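Local structure of protocadherin gamma-B3 (Homo sapiens, 5K8R) at residues A[33-39]-A[77-83]; A[218-224]-A[304-310]; A[257-262]-A[282-287]. The protein is a potential calcium-dependent cell-adhesion protein that may help to establish and maintain specific neuronal connections in the brain, here represented by its first four extracellular cadherin repeats. All coordinates share one frame; numbering follows the deposited sequence.

Interaction 1. Residues A[33-39]-A[77-83]; sequences TRNLRVI and EMVAEKP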
loop_
_atom_site.group_PDB
_atom_site.type_symbol
_atom_site.label_atom_id
_atom_site.label_comp_id
_atom_site.label_asym_id
_atom_site.label_seq_id
_atom_site.Cartn_x
_atom_site.Cartn_y
_atom_site.Cartn_z
ATOM N N THR A 33 27.495 76.199 -27.637
ATOM C CA THR A 33 27.073 77.248 -26.716
ATOM C C THR A 33 26.019 76.708 -25.756
ATOM O O THR A 33 25.837 77.235 -24.658
ATOM C CB THR A 33 26.497 78.465 -27.464
ATOM O OG1 THR A 33 27.424 78.895 -28.468
ATOM C CG2 THR A 33 26.238 79.610 -26.497
ATOM N N ARG A 34 25.350 75.628 -26.161
ATOM C CA ARG A 34 24.297 75.000 -25.380
ATOM C C ARG A 34 24.749 73.873 -24.486
ATOM O O ARG A 34 24.217 73.673 -23.434
ATOM C CB ARG A 34 23.157 74.610 -26.268
ATOM C CG ARG A 34 22.649 75.801 -27.018
ATOM C CD ARG A 34 21.160 75.923 -26.960
ATOM N NE ARG A 34 20.707 76.061 -25.603
ATOM C CZ ARG A 34 19.440 76.119 -25.276
ATOM N NH1 ARG A 34 18.540 76.054 -26.214
ATOM N NH2 ARG A 34 19.081 76.264 -24.027
ATOM N N ASN A 35 25.748 73.150 -24.921
ATOM C CA ASN A 35 26.388 72.113 -24.111
ATOM C C ASN A 35 25.371 71.092 -23.596
ATOM O O ASN A 35 25.170 70.920 -22.393
ATOM C CB ASN A 35 27.170 72.747 -22.958
ATOM C CG ASN A 35 28.115 71.772 -22.286
ATOM O OD1 ASN A 35 28.530 70.778 -22.884
ATOM N ND2 ASN A 35 28.467 72.053 -21.037
ATOM N N LEU A 36 24.721 70.416 -24.542
ATOM C CA LEU A 36 23.749 69.389 -24.191
ATOM C C LEU A 36 24.428 68.258 -23.433
ATOM O O LEU A 36 25.575 67.903 -23.716
ATOM C CB LEU A 36 23.080 68.836 -25.450
ATOM C CG LEU A 36 22.584 69.826 -26.503
ATOM C CD1 LEU A 36 22.019 69.082 -27.704
ATOM C CD2 LEU A 36 21.544 70.753 -25.914
ATOM N N ARG A 37 23.717 67.686 -22.462
ATOM C CA ARG A 37 24.250 66.512 -21.781
ATOM C C ARG A 37 23.110 65.686 -21.206
ATOM O O ARG A 37 22.019 66.193 -20.943
ATOM C CB ARG A 37 25.249 66.898 -20.681
ATOM C CG ARG A 37 24.712 67.875 -19.658
ATOM C CD ARG A 37 25.818 68.365 -18.740
ATOM N NE ARG A 37 25.332 69.344 -17.771
ATOM C CZ ARG A 37 25.212 70.643 -18.019
ATOM N NH1 ARG A 37 25.538 71.125 -19.212
ATOM N NH2 ARG A 37 24.762 71.462 -17.078
ATOM N N VAL A 38 23.378 64.401 -21.020
ATOM C CA VAL A 38 22.400 63.461 -20.486
ATOM C C VAL A 38 22.549 63.404 -18.973
ATOM O O VAL A 38 23.660 63.513 -18.439
ATOM C CB VAL A 38 22.577 62.070 -21.128
ATOM C CG1 VAL A 38 23.970 61.523 -20.849
ATOM C CG2 VAL A 38 21.509 61.104 -20.642
ATOM N N ILE A 39 21.424 63.239 -18.284
ATOM C CA ILE A 39 21.413 63.171 -16.828
ATOM C C ILE A 39 20.653 61.944 -16.333
ATOM O O ILE A 39 19.425 61.893 -16.394
ATOM C CB ILE A 39 20.787 64.434 -16.209
ATOM C CG1 ILE A 39 21.613 65.671 -16.570
ATOM C CG2 ILE A 39 20.672 64.287 -14.700
ATOM C CD1 ILE A 39 22.972 65.711 -15.908
ATOM N N GLU A 77 16.627 62.834 -18.638
ATOM C CA GLU A 77 16.536 64.254 -18.950
ATOM C C GLU A 77 17.836 64.706 -19.598
ATOM O O GLU A 77 18.916 64.522 -19.024
ATOM C CB GLU A 77 16.256 65.075 -17.689
ATOM C CG GLU A 77 14.975 64.700 -16.961
ATOM C CD GLU A 77 13.742 65.337 -17.574
ATOM O OE1 GLU A 77 13.895 66.194 -18.469
ATOM O OE2 GLU A 77 12.619 64.983 -17.156
ATOM N N MET A 78 17.733 65.289 -20.790
ATOM C CA MET A 78 18.861 65.959 -21.421
ATOM C C MET A 78 18.788 67.441 -21.081
ATOM O O MET A 78 17.801 68.108 -21.410
ATOM C CB MET A 78 18.853 65.763 -22.937
ATOM C CG MET A 78 20.060 66.386 -23.629
ATOM S SD MET A 78 19.792 66.784 -25.367
ATOM C CE MET A 78 18.709 68.202 -25.227
ATOM N N VAL A 79 19.822 67.943 -20.414
ATOM C CA VAL A 79 19.864 69.340 -20.007
ATOM C C VAL A 79 20.748 70.217 -20.887
ATOM O O VAL A 79 21.863 69.842 -21.249
ATOM C CB VAL A 79 20.326 69.483 -18.543
ATOM C CG1 VAL A 79 21.747 68.967 -18.384
ATOM C CG2 VAL A 79 20.225 70.933 -18.095
ATOM N N ALA A 80 20.225 71.391 -21.217
ATOM C CA ALA A 80 20.921 72.372 -22.030
ATOM C C ALA A 80 21.111 73.633 -21.203
ATOM O O ALA A 80 20.367 73.891 -20.254
ATOM C CB ALA A 80 20.149 72.698 -23.314
ATOM N N GLU A 81 22.117 74.421 -21.567
ATOM C CA GLU A 81 22.389 75.675 -20.886
ATOM C C GLU A 81 22.423 76.810 -21.901
ATOM O O GLU A 81 22.479 76.591 -23.114
ATOM C CB GLU A 81 23.698 75.616 -20.086
ATOM C CG GLU A 81 24.865 74.968 -20.803
ATOM C CD GLU A 81 26.106 74.902 -19.937
ATOM O OE1 GLU A 81 26.431 75.916 -19.284
ATOM O OE2 GLU A 81 26.750 73.833 -19.897
ATOM N N LYS A 82 22.383 78.032 -21.375
ATOM C CA LYS A 82 22.289 79.249 -22.180
ATOM C C LYS A 82 21.150 79.200 -23.202
ATOM O O LYS A 82 21.403 79.157 -24.406
ATOM C CB LYS A 82 23.616 79.515 -22.894
ATOM C CG LYS A 82 24.784 79.751 -21.954
ATOM C CD LYS A 82 26.068 80.015 -22.721
ATOM C CE LYS A 82 27.225 80.290 -21.778
ATOM N NZ LYS A 82 27.460 79.157 -20.842
ATOM N N PRO A 83 19.892 79.207 -22.729
ATOM C CA PRO A 83 19.471 79.172 -21.324
ATOM C C PRO A 83 19.330 77.744 -20.794
ATOM O O PRO A 83 19.270 76.802 -21.584
ATOM C CB PRO A 83 18.117 79.877 -21.355
ATOM C CG PRO A 83 17.566 79.518 -22.688
ATOM C CD PRO A 83 18.746 79.432 -23.631
#

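Interaction 2. Residues A[218-224]-A[304-310]; sequences RVNVAEN and QIDISDE. With CA (calcium ion), chain F; CA (calcium ion), chain G.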
loop_
_atom_site.group_PDB
_atom_site.type_symbol
_atom_site.label_atom_id
_atom_site.label_comp_id
_atom_site.label_asym_id
_atom_site.label_seq_id
_atom_site.Cartn_x
_atom_site.Cartn_y
_atom_site.Cartn_z
ATOM N N ARG A 218 1.278 -34.130 -3.168
ATOM C CA ARG A 218 1.097 -35.476 -2.646
ATOM C C ARG A 218 2.446 -36.087 -2.290
ATOM O O ARG A 218 3.436 -35.891 -3.000
ATOM C CB ARG A 218 0.368 -36.364 -3.657
ATOM C CG ARG A 218 -0.084 -37.701 -3.090
ATOM C CD ARG A 218 -0.962 -38.458 -4.074
ATOM N NE ARG A 218 -1.477 -39.699 -3.501
ATOM C CZ ARG A 218 -2.287 -40.539 -4.138
ATOM N NH1 ARG A 218 -2.679 -40.273 -5.376
ATOM N NH2 ARG A 218 -2.705 -41.645 -3.538
ATOM N N VAL A 219 2.476 -36.829 -1.183
ATOM C CA VAL A 219 3.704 -37.443 -0.697
ATOM C C VAL A 219 3.321 -38.635 0.165
ATOM O O VAL A 219 2.241 -38.667 0.761
ATOM C CB VAL A 219 4.566 -36.417 0.084
ATOM C CG1 VAL A 219 3.881 -36.031 1.381
ATOM C CG2 VAL A 219 5.968 -36.963 0.342
ATOM N N ASN A 220 4.207 -39.627 0.222
ATOM C CA ASN A 220 4.009 -40.826 1.026
ATOM C C ASN A 220 5.112 -40.898 2.072
ATOM O O ASN A 220 6.299 -40.880 1.729
ATOM C CB ASN A 220 4.007 -42.082 0.149
ATOM C CG ASN A 220 3.500 -43.313 0.883
ATOM O OD1 ASN A 220 3.802 -43.526 2.058
ATOM N ND2 ASN A 220 2.721 -44.133 0.187
ATOM N N VAL A 221 4.719 -40.975 3.342
ATOM C CA VAL A 221 5.656 -41.088 4.451
ATOM C C VAL A 221 5.243 -42.264 5.323
ATOM O O VAL A 221 4.056 -42.576 5.455
ATOM C CB VAL A 221 5.727 -39.789 5.287
ATOM C CG1 VAL A 221 6.330 -38.661 4.464
ATOM C CG2 VAL A 221 4.346 -39.405 5.792
ATOM N N ALA A 222 6.234 -42.925 5.914
ATOM C CA ALA A 222 5.955 -44.056 6.782
ATOM C C ALA A 222 5.415 -43.580 8.127
ATOM O O ALA A 222 5.624 -42.437 8.544
ATOM C CB ALA A 222 7.211 -44.905 6.982
ATOM N N GLU A 223 4.706 -44.482 8.812
ATOM C CA GLU A 223 4.072 -44.111 10.072
ATOM C C GLU A 223 5.089 -43.919 11.190
ATOM O O GLU A 223 4.828 -43.171 12.139
ATOM C CB GLU A 223 3.037 -45.162 10.471
ATOM C CG GLU A 223 3.573 -46.579 10.530
ATOM C CD GLU A 223 2.564 -47.552 11.104
ATOM O OE1 GLU A 223 1.678 -47.111 11.865
ATOM O OE2 GLU A 223 2.652 -48.757 10.790
ATOM N N ASN A 224 6.249 -44.569 11.101
ATOM C CA ASN A 224 7.266 -44.426 12.135
ATOM C C ASN A 224 8.131 -43.197 11.881
ATOM O O ASN A 224 9.300 -43.160 12.279
ATOM C CB ASN A 224 8.134 -45.686 12.216
ATOM C CG ASN A 224 8.930 -45.931 10.950
ATOM O OD1 ASN A 224 8.500 -45.575 9.855
ATOM N ND2 ASN A 224 10.099 -46.544 11.096
ATOM N N GLN A 304 -1.895 -33.738 0.183
ATOM C CA GLN A 304 -2.289 -35.104 0.515
ATOM C C GLN A 304 -1.068 -35.843 1.044
ATOM O O GLN A 304 -0.111 -36.087 0.302
ATOM C CB GLN A 304 -2.886 -35.820 -0.695
ATOM C CG GLN A 304 -3.399 -37.218 -0.383
ATOM C CD GLN A 304 -4.194 -37.820 -1.523
ATOM O OE1 GLN A 304 -4.610 -37.120 -2.445
ATOM N NE2 GLN A 304 -4.411 -39.129 -1.465
ATOM N N ILE A 305 -1.105 -36.194 2.325
ATOM C CA ILE A 305 -0.035 -36.928 2.988
ATOM C C ILE A 305 -0.533 -38.347 3.212
ATOM O O ILE A 305 -1.391 -38.588 4.072
ATOM C CB ILE A 305 0.377 -36.267 4.310
ATOM C CG1 ILE A 305 0.752 -34.801 4.076
ATOM C CG2 ILE A 305 1.532 -37.023 4.947
ATOM C CD1 ILE A 305 1.003 -34.023 5.348
ATOM N N ASP A 306 -0.008 -39.287 2.431
ATOM C CA ASP A 306 -0.362 -40.691 2.566
ATOM C C ASP A 306 0.621 -41.387 3.497
ATOM O O ASP A 306 1.829 -41.142 3.441
ATOM C CB ASP A 306 -0.372 -41.379 1.200
ATOM C CG ASP A 306 -1.403 -40.788 0.260
ATOM O OD1 ASP A 306 -2.481 -40.378 0.739
ATOM O OD2 ASP A 306 -1.135 -40.733 -0.959
ATOM N N ILE A 307 0.093 -42.253 4.358
ATOM C CA ILE A 307 0.885 -42.969 5.350
ATOM C C ILE A 307 0.945 -44.437 4.953
ATOM O O ILE A 307 -0.086 -45.050 4.656
ATOM C CB ILE A 307 0.302 -42.801 6.763
ATOM C CG1 ILE A 307 0.277 -41.322 7.151
ATOM C CG2 ILE A 307 1.108 -43.602 7.772
ATOM C CD1 ILE A 307 -0.175 -41.073 8.571
ATOM N N SER A 308 2.153 -44.994 4.943
ATOM C CA SER A 308 2.373 -46.391 4.603
ATOM C C SER A 308 2.510 -47.229 5.869
ATOM O O SER A 308 2.966 -46.749 6.911
ATOM C CB SER A 308 3.620 -46.549 3.729
ATOM O OG SER A 308 4.746 -45.937 4.332
ATOM N N ASP A 309 2.114 -48.494 5.764
ATOM C CA ASP A 309 2.055 -49.374 6.922
ATOM C C ASP A 309 3.442 -49.881 7.303
ATOM O O ASP A 309 4.254 -50.229 6.440
ATOM C CB ASP A 309 1.127 -50.555 6.640
ATOM C CG ASP A 309 0.993 -51.491 7.827
ATOM O OD1 ASP A 309 1.019 -51.007 8.978
ATOM O OD2 ASP A 309 0.859 -52.712 7.605
ATOM N N GLU A 310 3.704 -49.919 8.607
ATOM C CA GLU A 310 4.918 -50.492 9.165
ATOM C C GLU A 310 4.544 -51.583 10.159
ATOM O O GLU A 310 3.483 -51.536 10.788
ATOM C CB GLU A 310 5.779 -49.426 9.856
ATOM C CG GLU A 310 6.549 -48.531 8.899
ATOM C CD GLU A 310 7.786 -49.207 8.340
ATOM O OE1 GLU A 310 8.583 -49.744 9.139
ATOM O OE2 GLU A 310 7.958 -49.208 7.105
HETATM CA CA CA F . 1.282 -50.694 11.428
HETATM CA CA CA G . 1.280 -48.160 14.059
HETATM O O HOH W 1 1.855 -46.051 15.321
#

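Interaction 3. Residues A[257-262]-A[282-287]; sequences EVRQLF and RDSYTI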
loop_
_atom_site.group_PDB
_atom_site.type_symbol
_atom_site.label_atom_id
_atom_site.label_comp_id
_atom_site.label_asym_id
_atom_site.label_seq_id
_atom_site.Cartn_x
_atom_site.Cartn_y
_atom_site.Cartn_z
ATOM N N GLU A 257 -7.320 -33.021 15.482
ATOM C CA GLU A 257 -6.503 -34.216 15.298
ATOM C C GLU A 257 -5.336 -33.957 14.354
ATOM O O GLU A 257 -4.306 -34.634 14.443
ATOM C CB GLU A 257 -7.351 -35.374 14.771
ATOM C CG GLU A 257 -8.080 -35.084 13.469
ATOM C CD GLU A 257 -8.665 -36.334 12.842
ATOM O OE1 GLU A 257 -7.881 -37.211 12.423
ATOM O OE2 GLU A 257 -9.907 -36.452 12.784
ATOM N N VAL A 258 -5.474 -32.987 13.452
ATOM C CA VAL A 258 -4.418 -32.661 12.501
ATOM C C VAL A 258 -3.652 -31.439 12.989
ATOM O O VAL A 258 -2.460 -31.286 12.700
ATOM C CB VAL A 258 -5.000 -32.425 11.099
ATOM C CG1 VAL A 258 -3.888 -32.373 10.070
ATOM C CG2 VAL A 258 -6.014 -33.511 10.762
ATOM N N ARG A 259 -4.335 -30.561 13.729
ATOM C CA ARG A 259 -3.662 -29.420 14.336
ATOM C C ARG A 259 -2.558 -29.867 15.286
ATOM O O ARG A 259 -1.506 -29.220 15.370
ATOM C CB ARG A 259 -4.682 -28.544 15.069
ATOM C CG ARG A 259 -4.052 -27.441 15.902
ATOM C CD ARG A 259 -5.086 -26.515 16.518
ATOM N NE ARG A 259 -5.553 -25.502 15.575
ATOM C CZ ARG A 259 -6.665 -25.608 14.857
ATOM N NH1 ARG A 259 -7.430 -26.685 14.973
ATOM N NH2 ARG A 259 -7.016 -24.637 14.026
ATOM N N GLN A 260 -2.768 -30.973 15.993
ATOM C CA GLN A 260 -1.773 -31.521 16.904
ATOM C C GLN A 260 -0.788 -32.455 16.212
ATOM O O GLN A 260 0.034 -33.080 16.891
ATOM C CB GLN A 260 -2.464 -32.263 18.050
ATOM C CG GLN A 260 -3.321 -31.380 18.938
ATOM C CD GLN A 260 -2.500 -30.416 19.771
ATOM O OE1 GLN A 260 -2.570 -29.203 19.583
ATOM N NE2 GLN A 260 -1.721 -30.953 20.703
ATOM N N LEU A 261 -0.852 -32.570 14.889
ATOM C CA LEU A 261 -0.003 -33.495 14.146
ATOM C C LEU A 261 0.911 -32.816 13.142
ATOM O O LEU A 261 2.070 -33.215 13.006
ATOM C CB LEU A 261 -0.868 -34.537 13.419
ATOM C CG LEU A 261 -0.948 -35.923 14.062
ATOM C CD1 LEU A 261 0.413 -36.599 14.034
ATOM C CD2 LEU A 261 -1.477 -35.838 15.486
ATOM N N PHE A 262 0.430 -31.800 12.430
ATOM C CA PHE A 262 1.210 -31.149 11.390
ATOM C C PHE A 262 1.316 -29.652 11.655
ATOM O O PHE A 262 0.491 -29.060 12.357
ATOM C CB PHE A 262 0.603 -31.396 10.003
ATOM C CG PHE A 262 0.589 -32.843 9.600
ATOM C CD1 PHE A 262 1.742 -33.461 9.149
ATOM C CD2 PHE A 262 -0.579 -33.583 9.669
ATOM C CE1 PHE A 262 1.733 -34.793 8.778
ATOM C CE2 PHE A 262 -0.595 -34.915 9.298
ATOM C CZ PHE A 262 0.562 -35.520 8.852
ATOM N N ARG A 282 -5.096 -43.547 11.013
ATOM C CA ARG A 282 -5.467 -42.842 9.793
ATOM C C ARG A 282 -4.325 -42.972 8.796
ATOM O O ARG A 282 -3.163 -42.769 9.157
ATOM C CB ARG A 282 -5.777 -41.369 10.082
ATOM C CG ARG A 282 -6.373 -40.605 8.912
ATOM C CD ARG A 282 -6.892 -39.248 9.360
ATOM N NE ARG A 282 -7.256 -38.393 8.234
ATOM C CZ ARG A 282 -7.686 -37.141 8.356
ATOM N NH1 ARG A 282 -7.809 -36.594 9.558
ATOM N NH2 ARG A 282 -7.993 -36.436 7.275
ATOM N N ASP A 283 -4.659 -43.311 7.551
ATOM C CA ASP A 283 -3.661 -43.606 6.532
ATOM C C ASP A 283 -3.466 -42.478 5.526
ATOM O O ASP A 283 -2.597 -42.592 4.654
ATOM C CB ASP A 283 -4.030 -44.897 5.790
ATOM C CG ASP A 283 -5.447 -44.876 5.240
ATOM O OD1 ASP A 283 -6.069 -43.794 5.206
ATOM O OD2 ASP A 283 -5.939 -45.951 4.834
ATOM N N SER A 284 -4.242 -41.402 5.617
ATOM C CA SER A 284 -4.129 -40.314 4.655
ATOM C C SER A 284 -4.681 -39.038 5.271
ATOM O O SER A 284 -5.591 -39.076 6.103
ATOM C CB SER A 284 -4.870 -40.640 3.352
ATOM O OG SER A 284 -4.775 -39.568 2.430
ATOM N N TYR A 285 -4.118 -37.907 4.847
ATOM C CA TYR A 285 -4.545 -36.590 5.307
ATOM C C TYR A 285 -4.656 -35.663 4.106
ATOM O O TYR A 285 -3.671 -35.453 3.392
ATOM C CB TYR A 285 -3.563 -36.011 6.331
ATOM C CG TYR A 285 -3.493 -36.765 7.639
ATOM C CD1 TYR A 285 -4.274 -36.387 8.724
ATOM C CD2 TYR A 285 -2.638 -37.848 7.795
ATOM C CE1 TYR A 285 -4.209 -37.069 9.925
ATOM C CE2 TYR A 285 -2.567 -38.537 8.993
ATOM C CZ TYR A 285 -3.355 -38.143 10.052
ATOM O OH TYR A 285 -3.287 -38.826 11.245
ATOM N N THR A 286 -5.843 -35.108 3.886
ATOM C CA THR A 286 -6.061 -34.096 2.858
ATOM C C THR A 286 -6.331 -32.765 3.548
ATOM O O THR A 286 -7.322 -32.627 4.272
ATOM C CB THR A 286 -7.219 -34.477 1.936
ATOM O OG1 THR A 286 -6.869 -35.649 1.188
ATOM C CG2 THR A 286 -7.522 -33.342 0.970
ATOM N N ILE A 287 -5.447 -31.796 3.325
ATOM C CA ILE A 287 -5.458 -30.528 4.044
ATOM C C ILE A 287 -5.463 -29.388 3.036
ATOM O O ILE A 287 -4.700 -29.410 2.066
ATOM C CB ILE A 287 -4.245 -30.402 4.985
ATOM C CG1 ILE A 287 -4.176 -31.596 5.938
ATOM C CG2 ILE A 287 -4.305 -29.101 5.757
ATOM C CD1 ILE A 287 -2.854 -31.713 6.664
#

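Interaction 1. Residues A[33-39]-A[77-83]
Glu81 OE2 is gripped by two donors, Asn35 ND2 at 2.7 Å and Arg37 NH1, which reach it from opposite faces of the carboxylate. The first comes nearly end-on to the C-O bond; the second, a salt bridge of 3.0 Å from Arg37 NH1 to Glu81 OE2, descends from above the carboxylate plane, with the guanidinium turned 71° against it. Val79 CG1 lies over one face of that guanidinium and touches Arg37 CG at 3.4 Å. With an alanine at Arg37, Glu81 OE2 would probably lose its salt bridge across the contact and Val79 CG1 the guanidinium packed against it. The backbones pair antiparallel at the edge of the 1-4-3-2 sheet of the first cadherin repeat, strand 37-39 being outermost, with Arg37 and Val79 bonded both ways. Leu36 CD2 meets Ala80 CB at 3.5 Å, beside Phe26 and Val47. Ahead of strand 37-39, Arg34 bends at chi2 and chi3 (-132° and 60°), which carries NE to Glu81 O at 3.1 Å, while Ala80 CB and Pro83 CD cover opposite faces of its guanidinium. Leu338 of the second subunit packs on Val79, and Glu322 of that subunit accepts a hydrogen bond from Lys82 N.

Interaction 2. Residues A[218-224]-A[304-310]
Arg218 runs fully extended, CG anti to the backbone N (chi1 -169°), and reaches Asp306, whose CG is turned to lie beside its own backbone N (chi1 -62°). In Glu223, CG stands between backbone N and carbonyl carbon, and the straight chain beyond it drives the carboxylate into the calcium cluster past Glu310. The two strands are the first and last of the 1-4-3-2 sheet of the third cadherin repeat, and their parallel pairing closes this Greek-key sandwich beside the linker to the fourth repeat. Val219 and Val221 each donate and accept across the pair, with Val221 N to Asp306 O at 2.9 Å. On the core face Val221 CG2 touches Ile305 CG2 at 3.8 Å, and Val231 of strand 230-237 covers both.

On the other face Arg218 holds Asp306 side-on through NE and NH2, both on OD2, the NE bond being 2.8 Å and almost end-on to the C-O bond. Guanidinium and carboxylate stand 80° apart. The Gln304 amide lies alongside, its NE2 over one guanidinium face; this NE2 donates to the syn lone pair of Asp306 OD1 and, with Ser284 OG on the same oxygen, helps to hold the carboxylate's rotation.

At the C-terminal end Glu223 bridges two calcium ions. OE1 binds one, together with a water, Asp278, Glu280 and Asp312 completing that site. OE2 binds the other, shared with Asp309 OD1, Glu310 O, Glu280, Asp312 and Asp345 of the next repeat; the Asp309 carboxylate also has a partner in Ser346. Glu223 OE2, 2.5 Å from its calcium, also accepts Glu310 N at 2.7 Å, on the anti side of the carboxylate.

Interaction 3. Residues A[257-262]-A[282-287]
Val258 wedges between Tyr285 and Ile287, and its two methyls carry much of the apolar contact. CG1, anti to the backbone N (chi1 -168°), meets Ile287 CD1 at 3.6 Å; CG2 approaches Tyr285 at the ring edge, 3.9 Å from CD1. Tyr285 and Ile287 run past the valine in the opposite direction, while Arg282 crosses it at about a right angle, NH1 near CG2. Phe262 adds CD2, 4.2 Å from Ile287 CD1. Around this group Leu277, Phe251, Ile305 and Ile307 extend the hydrophobic core of the third cadherin repeat, where the short helix 256-259 and the start of strand 262-264 cover strand 284-292.

The aromatic interaction is a T-shaped pair. Phe262 directs its edge at the face of Tyr285, with centroids 5.2 Å apart and planes at 73°. CE2 sits over the middle of the tyrosine ring. On the ring's opposite face lies CG of Arg282, so the tyrosine is held between an aromatic edge and an aliphatic chain. The guanidinium of Arg282 in turn has Tyr285 CD1 over its centre.

The salt bridge lies toward the exposed side. Arg282, extended from CG to NE, offers NH1 to Glu257 OE1 at 2.9 Å, and the hydrogen bond within this ion pair is weak. The carboxylate oxygen meets the guanidinium at its edge, although the two planes are 79° apart. Arg282 NE also donates to Ser284 O at 2.8 Å, tying the side chain to its own strand. Val258 O accepts both Leu261 N and Phe262 N at the helix end, consistent with a turn that brings Phe262 back toward Tyr285.

Helix and strand are therefore joined chiefly by apolar and aromatic contact, while the one ion pair between the segments, with a bent hydrogen bond and an exposed glutamate, is likely to contribute less.

In the fold
Interactions 2 and 3 belong to the third cadherin repeat, with centres about 11 Å apart, and 257-262/282-287 is nested in the loop that 218-224/304-310 closes. They share a sheet: strands 284-292 and 298-308 are neighbours, with probable hydrogen bonds from Ile307 N to Asp283 O (2.7 Å) and Ile305 N to Tyr285 O (2.9 Å). Ile307 CD1 also packs on Tyr285 CE2 at 3.5 Å. Interaction 2 ends in calcium ligands, whereas the Arg282 side chain of interaction 3 lies about 11 Å from a calcium ion. Interaction 1, in the first repeat, is about 118 Å from interaction 2 between centres, on the opposite side of the chain's centre, and meets the second subunit instead.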